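Local coordinates for protein-glutamine gamma-glutamyltransferase (Pagrus major, PDB 1G0D), which catalyses, in a calcium-dependent way, the cross-linking of peptide-bound glutamine to lysine or other primary amines, and probably binds GTP, at residues 174-187 against 249-261. Sequence-based numbering, arbitrary orientation.
Sequences PWNYGQFEDYVMDI and WTGSVPILQQWSK
Trp175 lays one face of its indole over the backbone of Thr250 and Gly251, with Gly251 CA 3.7 Å from the centroid of the five-membered ring, a CH-pi contact. Glycine suits the spot, since a CB there would clash with Asn176 O. At the ring's edge, Trp175 NE1 donates a hydrogen bond to Ser252 OG, 2.6 Å long, nearly straight at 172° and in the ring plane; tryptophan fits because it offers both a broad face and an in-plane N-H. The serine reaches it with OG beside its own backbone N (chi1 -44°). Cutting Trp175 back to an alanine would remove the indole, and Gly251 would probably lose its aromatic cover and Ser252 OG this donor. Next door, Asn176 and Gly251 form a single beta bridge: Asn176 N donates to Thr250 O at 3.0 Å, and Ser252 N donates to Asn176 O at 3.2 Å.

Beyond the bridge, Val253 CG2 packs 3.8 Å from Val184 CG2, the two valines crossing at about a right angle. It also presses on Gly178, whose positive phi favours glycine and where a CB would hit this methyl. Glu181 adds its aliphatic CG, while its carboxylate pairs with Arg655. Between the helices, Ile187 is a knob in a hole made by Leu256, Gln257, Trp259 and Ser260; isoleucine's two branches let CG2 meet the Trp259 ring edge at CZ3, 3.6 Å away, while CD1 lies against Gln257. Gln257, bent at chi2 (-72°), brings NE2 to Asp182 O in a weak hydrogen bond.

Trp175 also touches Ala277 of helix 272-286, but its side chain lies about 11 Å from that of active-site Cys272. Directional hydrogen bonds fix the strand end against the chain leading into helix 253-261, whereas Ile187 packs helices 184-193 and 253-261 by shape, with Ser260 OG also bonded to Glu190.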
ATOM      1  N   PRO A 174       0.443   4.837  10.640  1.00 20.45           N
ATOM      2  CA  PRO A 174       1.833   4.801  10.229  1.00 19.41           C
ATOM      3  C   PRO A 174       2.157   3.373   9.768  1.00 18.91           C
ATOM      4  O   PRO A 174       1.525   2.427  10.224  1.00 18.79           O
ATOM      5  CB  PRO A 174       2.567   5.159  11.513  1.00 17.71           C
ATOM      6  CG  PRO A 174       1.659   4.779  12.571  1.00 19.67           C
ATOM      7  CD  PRO A 174       0.335   5.211  12.055  1.00 20.23           C
ATOM      8  N   TRP A 175       3.134   3.220   8.866  1.00 18.12           N
ATOM      9  CA  TRP A 175       3.539   1.902   8.383  1.00 13.97           C
ATOM     10  C   TRP A 175       5.050   1.837   8.230  1.00 15.55           C
ATOM     11  O   TRP A 175       5.675   2.777   7.746  1.00 17.43           O
ATOM     12  CB  TRP A 175       2.885   1.601   7.052  1.00  7.06           C
ATOM     13  CG  TRP A 175       2.907   0.146   6.690  1.00  8.02           C
ATOM     14  CD1 TRP A 175       3.852  -0.496   5.938  1.00  6.56           C
ATOM     15  CD2 TRP A 175       1.869  -0.833   6.952  1.00  8.97           C
ATOM     16  NE1 TRP A 175       3.475  -1.804   5.706  1.00  8.26           N
ATOM     17  CE2 TRP A 175       2.267  -2.038   6.310  1.00 10.71           C
ATOM     18  CE3 TRP A 175       0.652  -0.804   7.659  1.00  5.39           C
ATOM     19  CZ2 TRP A 175       1.473  -3.213   6.356  1.00  3.14           C
ATOM     20  CZ3 TRP A 175      -0.131  -1.968   7.695  1.00  3.11           C
ATOM     21  CH2 TRP A 175       0.294  -3.156   7.047  1.00  4.81           C
ATOM     22  N   ASN A 176       5.644   0.739   8.661  1.00 11.40           N
ATOM     23  CA  ASN A 176       7.076   0.603   8.519  1.00 10.97           C
ATOM     24  C   ASN A 176       7.307  -0.202   7.241  1.00 14.72           C
ATOM     25  O   ASN A 176       7.191  -1.437   7.231  1.00 19.38           O
ATOM     26  CB  ASN A 176       7.639  -0.103   9.763  1.00 10.48           C
ATOM     27  CG  ASN A 176       9.100  -0.512   9.623  1.00 14.76           C
ATOM     28  OD1 ASN A 176       9.788  -0.108   8.694  1.00 19.56           O
ATOM     29  ND2 ASN A 176       9.575  -1.338  10.550  1.00 18.72           N
ATOM     30  N   TYR A 177       7.608   0.486   6.143  1.00 13.89           N
ATOM     31  CA  TYR A 177       7.834  -0.231   4.894  1.00  9.80           C
ATOM     32  C   TYR A 177       9.066  -1.099   5.017  1.00 12.76           C
ATOM     33  O   TYR A 177       9.173  -2.125   4.350  1.00 14.82           O
ATOM     34  CB  TYR A 177       8.009   0.729   3.734  1.00  5.61           C
ATOM     35  CG  TYR A 177       6.791   1.548   3.461  1.00  3.99           C
ATOM     36  CD1 TYR A 177       5.568   0.953   3.225  1.00  7.37           C
ATOM     37  CD2 TYR A 177       6.860   2.940   3.467  1.00  6.37           C
ATOM     38  CE1 TYR A 177       4.424   1.731   2.999  1.00  6.80           C
ATOM     39  CE2 TYR A 177       5.757   3.719   3.254  1.00  5.38           C
ATOM     40  CZ  TYR A 177       4.536   3.119   3.021  1.00 10.73           C
ATOM     41  OH  TYR A 177       3.449   3.931   2.810  1.00 10.78           O
ATOM     42  N   GLY A 178       9.998  -0.673   5.858  1.00 13.44           N
ATOM     43  CA  GLY A 178      11.229  -1.422   6.072  1.00 10.67           C
ATOM     44  C   GLY A 178      11.896  -2.034   4.850  1.00 12.37           C
ATOM     45  O   GLY A 178      12.379  -3.146   4.950  1.00 16.25           O
ATOM     46  N   GLN A 179      11.944  -1.349   3.702  1.00 11.38           N
ATOM     47  CA  GLN A 179      12.582  -1.939   2.522  1.00 10.21           C
ATOM     48  C   GLN A 179      14.093  -2.161   2.639  1.00 12.71           C
ATOM     49  O   GLN A 179      14.667  -2.959   1.885  1.00 14.52           O
ATOM     50  CB  GLN A 179      12.295  -1.112   1.266  1.00  8.96           C
ATOM     51  CG  GLN A 179      12.713   0.317   1.357  1.00  8.99           C
ATOM     52  CD  GLN A 179      11.603   1.199   1.845  1.00 11.72           C
ATOM     53  OE1 GLN A 179      10.661   0.748   2.532  1.00 12.98           O
ATOM     54  NE2 GLN A 179      11.694   2.472   1.500  1.00 10.16           N
ATOM     55  N   PHE A 180      14.742  -1.492   3.590  1.00 13.77           N
ATOM     56  CA  PHE A 180      16.191  -1.662   3.757  1.00 14.48           C
ATOM     57  C   PHE A 180      16.587  -2.485   4.978  1.00 16.53           C
ATOM     58  O   PHE A 180      17.765  -2.505   5.356  1.00 12.45           O
ATOM     59  CB  PHE A 180      16.884  -0.302   3.803  1.00 11.45           C
ATOM     60  CG  PHE A 180      16.622   0.529   2.583  1.00 15.20           C
ATOM     61  CD1 PHE A 180      16.649  -0.054   1.310  1.00 16.02           C
ATOM     62  CD2 PHE A 180      16.295   1.863   2.704  1.00  9.68           C
ATOM     63  CE1 PHE A 180      16.349   0.673   0.187  1.00 11.21           C
ATOM     64  CE2 PHE A 180      15.997   2.609   1.597  1.00  9.04           C
ATOM     65  CZ  PHE A 180      16.020   2.014   0.329  1.00 14.52           C
ATOM     66  N   GLU A 181      15.596  -3.151   5.585  1.00 19.78           N
ATOM     67  CA  GLU A 181      15.807  -4.012   6.753  1.00 20.33           C
ATOM     68  C   GLU A 181      16.488  -5.258   6.257  1.00 20.02           C
ATOM     69  O   GLU A 181      16.381  -5.599   5.091  1.00 24.53           O
ATOM     70  CB  GLU A 181      14.484  -4.363   7.423  1.00 23.64           C
ATOM     71  CG  GLU A 181      13.825  -3.183   8.147  1.00 25.23           C
ATOM     72  CD  GLU A 181      14.562  -2.712   9.408  1.00 26.80           C
ATOM     73  OE1 GLU A 181      14.104  -3.065  10.514  1.00 31.21           O
ATOM     74  OE2 GLU A 181      15.574  -1.981   9.308  1.00 28.64           O
ATOM     75  N   ASP A 182      17.179  -5.963   7.124  1.00 20.09           N
ATOM     76  CA  ASP A 182      17.922  -7.101   6.622  1.00 21.73           C
ATOM     77  C   ASP A 182      17.180  -8.107   5.821  1.00 21.59           C
ATOM     78  O   ASP A 182      16.144  -8.593   6.256  1.00 25.71           O
ATOM     79  CB  ASP A 182      18.612  -7.841   7.744  1.00 25.20           C
ATOM     80  CG  ASP A 182      19.728  -7.064   8.320  1.00 24.91           C
ATOM     81  OD1 ASP A 182      20.474  -7.622   9.143  1.00 31.68           O
ATOM     82  OD2 ASP A 182      19.847  -5.887   7.950  1.00 28.70           O
ATOM     83  N   TYR A 183      17.756  -8.417   4.663  1.00 20.50           N
ATOM     84  CA  TYR A 183      17.265  -9.426   3.733  1.00 20.68           C
ATOM     85  C   TYR A 183      15.980  -9.164   2.965  1.00 19.18           C
ATOM     86  O   TYR A 183      15.571  -9.959   2.117  1.00 18.86           O
ATOM     87  CB  TYR A 183      17.179 -10.762   4.460  1.00 23.47           C
ATOM     88  CG  TYR A 183      18.411 -11.040   5.280  1.00 31.53           C
ATOM     89  CD1 TYR A 183      18.323 -11.265   6.646  1.00 36.50           C
ATOM     90  CD2 TYR A 183      19.675 -11.017   4.699  1.00 36.57           C
ATOM     91  CE1 TYR A 183      19.456 -11.452   7.415  1.00 41.23           C
ATOM     92  CE2 TYR A 183      20.817 -11.201   5.455  1.00 39.27           C
ATOM     93  CZ  TYR A 183      20.698 -11.417   6.813  1.00 44.33           C
ATOM     94  OH  TYR A 183      21.827 -11.583   7.578  1.00 54.91           O
ATOM     95  N   VAL A 184      15.346  -8.035   3.222  1.00 19.90           N
ATOM     96  CA  VAL A 184      14.119  -7.738   2.508  1.00 18.84           C
ATOM     97  C   VAL A 184      14.392  -7.625   0.994  1.00 22.97           C
ATOM     98  O   VAL A 184      13.487  -7.837   0.172  1.00 26.67           O
ATOM     99  CB  VAL A 184      13.506  -6.464   3.039  1.00 13.38           C
ATOM    100  CG1 VAL A 184      12.501  -5.932   2.047  1.00 13.58           C
ATOM    101  CG2 VAL A 184      12.873  -6.747   4.413  1.00 11.23           C
ATOM    102  N   MET A 185      15.631  -7.293   0.617  1.00 20.32           N
ATOM    103  CA  MET A 185      15.943  -7.184  -0.792  1.00 18.53           C
ATOM    104  C   MET A 185      15.991  -8.591  -1.382  1.00 18.34           C
ATOM    105  O   MET A 185      15.486  -8.850  -2.471  1.00 19.80           O
ATOM    106  CB  MET A 185      17.296  -6.503  -0.991  1.00 20.37           C
ATOM    107  CG  MET A 185      17.768  -6.499  -2.440  1.00 18.95           C
ATOM    108  SD  MET A 185      19.500  -6.143  -2.660  1.00 21.66           S
ATOM    109  CE  MET A 185      20.244  -7.682  -1.999  1.00 20.36           C
ATOM    110  N   ASP A 186      16.602  -9.505  -0.659  1.00 17.72           N
ATOM    111  CA  ASP A 186      16.715 -10.866  -1.138  1.00 15.88           C
ATOM    112  C   ASP A 186      15.367 -11.538  -1.329  1.00 17.21           C
ATOM    113  O   ASP A 186      15.196 -12.333  -2.273  1.00 16.50           O
ATOM    114  CB  ASP A 186      17.538 -11.650  -0.163  1.00 16.59           C
ATOM    115  CG  ASP A 186      18.879 -11.060   0.025  1.00 20.15           C
ATOM    116  OD1 ASP A 186      19.809 -11.667  -0.522  1.00 24.23           O
ATOM    117  OD2 ASP A 186      19.004 -10.007   0.705  1.00 23.46           O
ATOM    118  N   ILE A 187      14.429 -11.238  -0.425  1.00 15.38           N
ATOM    119  CA  ILE A 187      13.077 -11.790  -0.500  1.00 14.36           C
ATOM    120  C   ILE A 187      12.312 -11.151  -1.666  1.00 17.67           C
ATOM    121  O   ILE A 187      11.438 -11.775  -2.271  1.00 24.03           O
ATOM    122  CB  ILE A 187      12.253 -11.514   0.768  1.00  9.41           C
ATOM    123  CG1 ILE A 187      12.876 -12.187   1.993  1.00 11.00           C
ATOM    124  CG2 ILE A 187      10.883 -12.070   0.581  1.00  9.31           C
ATOM    125  CD1 ILE A 187      12.464 -11.591   3.322  1.00  2.00           C
ATOM    126  N   TRP A 249      -1.148  -5.760  11.641  1.00 15.89           N
ATOM    127  CA  TRP A 249       0.154  -5.377  11.156  1.00 16.78           C
ATOM    128  C   TRP A 249       0.478  -3.905  11.147  1.00 18.97           C
ATOM    129  O   TRP A 249      -0.336  -3.075  10.751  1.00 20.29           O
ATOM    130  CB  TRP A 249       0.376  -5.924   9.756  1.00 16.59           C
ATOM    131  CG  TRP A 249      -0.093  -7.338   9.497  1.00 11.52           C
ATOM    132  CD1 TRP A 249      -1.191  -7.684   8.776  1.00  8.89           C
ATOM    133  CD2 TRP A 249       0.620  -8.565   9.746  1.00 11.53           C
ATOM    134  NE1 TRP A 249      -1.208  -9.030   8.546  1.00 11.38           N
ATOM    135  CE2 TRP A 249      -0.112  -9.609   9.125  1.00 12.17           C
ATOM    136  CE3 TRP A 249       1.804  -8.888  10.425  1.00 12.50           C
ATOM    137  CZ2 TRP A 249       0.297 -10.965   9.152  1.00  9.00           C
ATOM    138  CZ3 TRP A 249       2.218 -10.241  10.450  1.00 11.08           C
ATOM    139  CH2 TRP A 249       1.458 -11.259   9.810  1.00  7.38           C
ATOM    140  N   THR A 250       1.700  -3.589  11.570  1.00 19.47           N
ATOM    141  CA  THR A 250       2.178  -2.206  11.573  1.00 16.55           C
ATOM    142  C   THR A 250       3.305  -2.027  10.554  1.00 15.55           C
ATOM    143  O   THR A 250       3.892  -0.954  10.454  1.00 14.85           O
ATOM    144  CB  THR A 250       2.694  -1.802  12.947  1.00 14.21           C
ATOM    145  OG1 THR A 250       3.358  -2.910  13.577  1.00 12.88           O
ATOM    146  CG2 THR A 250       1.530  -1.373  13.794  1.00 12.48           C
ATOM    147  N   GLY A 251       3.585  -3.088   9.787  1.00 15.67           N
ATOM    148  CA  GLY A 251       4.641  -3.052   8.789  1.00 14.99           C
ATOM    149  C   GLY A 251       4.729  -4.237   7.837  1.00 15.24           C
ATOM    150  O   GLY A 251       4.170  -5.296   8.093  1.00 15.91           O
ATOM    151  N   SER A 252       5.497  -4.078   6.762  1.00 14.54           N
ATOM    152  CA  SER A 252       5.617  -5.127   5.755  1.00 13.80           C
ATOM    153  C   SER A 252       6.670  -6.184   5.949  1.00 15.30           C
ATOM    154  O   SER A 252       6.523  -7.284   5.443  1.00 19.77           O
ATOM    155  CB  SER A 252       5.820  -4.496   4.381  1.00 11.54           C
ATOM    156  OG  SER A 252       4.920  -3.402   4.201  1.00 16.92           O
ATOM    157  N   VAL A 253       7.732  -5.882   6.676  1.00 19.46           N
ATOM    158  CA  VAL A 253       8.803  -6.866   6.869  1.00 18.23           C
ATOM    159  C   VAL A 253       8.395  -8.197   7.564  1.00 16.62           C
ATOM    160  O   VAL A 253       8.908  -9.260   7.219  1.00 19.81           O
ATOM    161  CB  VAL A 253       9.978  -6.230   7.651  1.00 17.97           C
ATOM    162  CG1 VAL A 253      11.054  -7.261   7.882  1.00 16.32           C
ATOM    163  CG2 VAL A 253      10.532  -5.050   6.894  1.00 13.60           C
ATOM    164  N   PRO A 254       7.522  -8.154   8.583  1.00 15.30           N
ATOM    165  CA  PRO A 254       7.140  -9.423   9.228  1.00 14.05           C
ATOM    166  C   PRO A 254       6.355 -10.371   8.332  1.00 13.68           C
ATOM    167  O   PRO A 254       6.449 -11.584   8.455  1.00 17.24           O
ATOM    168  CB  PRO A 254       6.348  -8.978  10.453  1.00 14.79           C
ATOM    169  CG  PRO A 254       6.756  -7.553  10.682  1.00 13.82           C
ATOM    170  CD  PRO A 254       6.920  -7.010   9.285  1.00 15.97           C
ATOM    171  N   ILE A 255       5.577  -9.810   7.421  1.00 14.66           N
ATOM    172  CA  ILE A 255       4.811 -10.604   6.472  1.00 12.85           C
ATOM    173  C   ILE A 255       5.785 -11.258   5.481  1.00 15.04           C
ATOM    174  O   ILE A 255       5.669 -12.445   5.177  1.00 14.93           O
ATOM    175  CB  ILE A 255       3.861  -9.713   5.672  1.00 11.26           C
ATOM    176  CG1 ILE A 255       2.751  -9.206   6.573  1.00  7.49           C
ATOM    177  CG2 ILE A 255       3.352 -10.446   4.494  1.00  8.74           C
ATOM    178  CD1 ILE A 255       2.073  -7.990   6.022  1.00  7.12           C
ATOM    179  N   LEU A 256       6.735 -10.468   4.967  1.00 18.92           N
ATOM    180  CA  LEU A 256       7.726 -10.976   4.016  1.00 17.94           C
ATOM    181  C   LEU A 256       8.665 -12.015   4.643  1.00 17.81           C
ATOM    182  O   LEU A 256       8.923 -13.059   4.048  1.00 15.41           O
ATOM    183  CB  LEU A 256       8.538  -9.824   3.408  1.00 19.39           C
ATOM    184  CG  LEU A 256       7.788  -8.782   2.550  1.00 20.68           C
ATOM    185  CD1 LEU A 256       8.724  -7.631   2.153  1.00 14.36           C
ATOM    186  CD2 LEU A 256       7.255  -9.434   1.295  1.00 18.54           C
ATOM    187  N   GLN A 257       9.166 -11.771   5.848  1.00 18.99           N
ATOM    188  CA  GLN A 257      10.056 -12.763   6.432  1.00 22.19           C
ATOM    189  C   GLN A 257       9.281 -14.065   6.677  1.00 25.47           C
ATOM    190  O   GLN A 257       9.815 -15.157   6.475  1.00 26.17           O
ATOM    191  CB  GLN A 257      10.696 -12.249   7.734  1.00 26.20           C
ATOM    192  CG  GLN A 257      11.533 -10.959   7.619  1.00 36.01           C
ATOM    193  CD  GLN A 257      12.912 -11.121   6.902  1.00 47.12           C
ATOM    194  OE1 GLN A 257      13.222 -12.174   6.332  1.00 52.94           O
ATOM    195  NE2 GLN A 257      13.736 -10.061   6.937  1.00 47.82           N
ATOM    196  N   GLN A 258       8.017 -13.946   7.078  1.00 26.00           N
ATOM    197  CA  GLN A 258       7.162 -15.109   7.350  1.00 24.87           C
ATOM    198  C   GLN A 258       6.887 -15.931   6.091  1.00 24.49           C
ATOM    199  O   GLN A 258       6.962 -17.152   6.117  1.00 26.84           O
ATOM    200  CB  GLN A 258       5.849 -14.633   7.960  1.00 27.20           C
ATOM    201  CG  GLN A 258       4.993 -15.734   8.538  1.00 36.01           C
ATOM    202  CD  GLN A 258       3.742 -15.218   9.287  1.00 41.91           C
ATOM    203  OE1 GLN A 258       2.621 -15.684   9.015  1.00 39.27           O
ATOM    204  NE2 GLN A 258       3.932 -14.268  10.234  1.00 38.55           N
ATOM    205  N   TRP A 259       6.544 -15.244   4.999  1.00 22.51           N
ATOM    206  CA  TRP A 259       6.294 -15.856   3.692  1.00 19.63           C
ATOM    207  C   TRP A 259       7.534 -16.661   3.201  1.00 22.72           C
ATOM    208  O   TRP A 259       7.431 -17.790   2.725  1.00 24.29           O
ATOM    209  CB  TRP A 259       5.982 -14.744   2.683  1.00 15.57           C
ATOM    210  CG  TRP A 259       5.903 -15.209   1.269  1.00 15.11           C
ATOM    211  CD1 TRP A 259       4.820 -15.776   0.659  1.00 18.51           C
ATOM    212  CD2 TRP A 259       6.934 -15.123   0.257  1.00 19.55           C
ATOM    213  NE1 TRP A 259       5.103 -16.051  -0.669  1.00 21.95           N
ATOM    214  CE2 TRP A 259       6.389 -15.663  -0.941  1.00 18.99           C
ATOM    215  CE3 TRP A 259       8.253 -14.646   0.246  1.00 17.11           C
ATOM    216  CZ2 TRP A 259       7.122 -15.733  -2.130  1.00 13.15           C
ATOM    217  CZ3 TRP A 259       8.980 -14.715  -0.943  1.00 15.43           C
ATOM    218  CH2 TRP A 259       8.407 -15.254  -2.114  1.00 19.36           C
ATOM    219  N   SER A 260       8.712 -16.059   3.290  1.00 21.96           N
ATOM    220  CA  SER A 260       9.922 -16.726   2.862  1.00 18.91           C
ATOM    221  C   SER A 260      10.353 -17.793   3.862  1.00 21.21           C
ATOM    222  O   SER A 260      10.681 -18.903   3.497  1.00 18.06           O
ATOM    223  CB  SER A 260      11.035 -15.711   2.715  1.00 16.47           C
ATOM    224  OG  SER A 260      12.248 -16.385   2.473  1.00 14.57           O
ATOM    225  N   LYS A 261      10.381 -17.434   5.136  1.00 23.78           N
ATOM    226  CA  LYS A 261      10.768 -18.372   6.173  1.00 27.14           C
ATOM    227  C   LYS A 261      10.013 -19.684   6.035  1.00 29.89           C
ATOM    228  O   LYS A 261      10.617 -20.743   6.125  1.00 33.21           O
ATOM    229  CB  LYS A 261      10.486 -17.785   7.556  1.00 30.61           C
ATOM    230  CG  LYS A 261      11.703 -17.615   8.436  1.00 36.60           C
ATOM    231  CD  LYS A 261      12.684 -16.613   7.835  1.00 41.59           C
ATOM    232  CE  LYS A 261      13.456 -15.892   8.920  1.00 42.98           C
ATOM    233  NZ  LYS A 261      12.517 -15.040   9.689  1.00 47.77           N
TER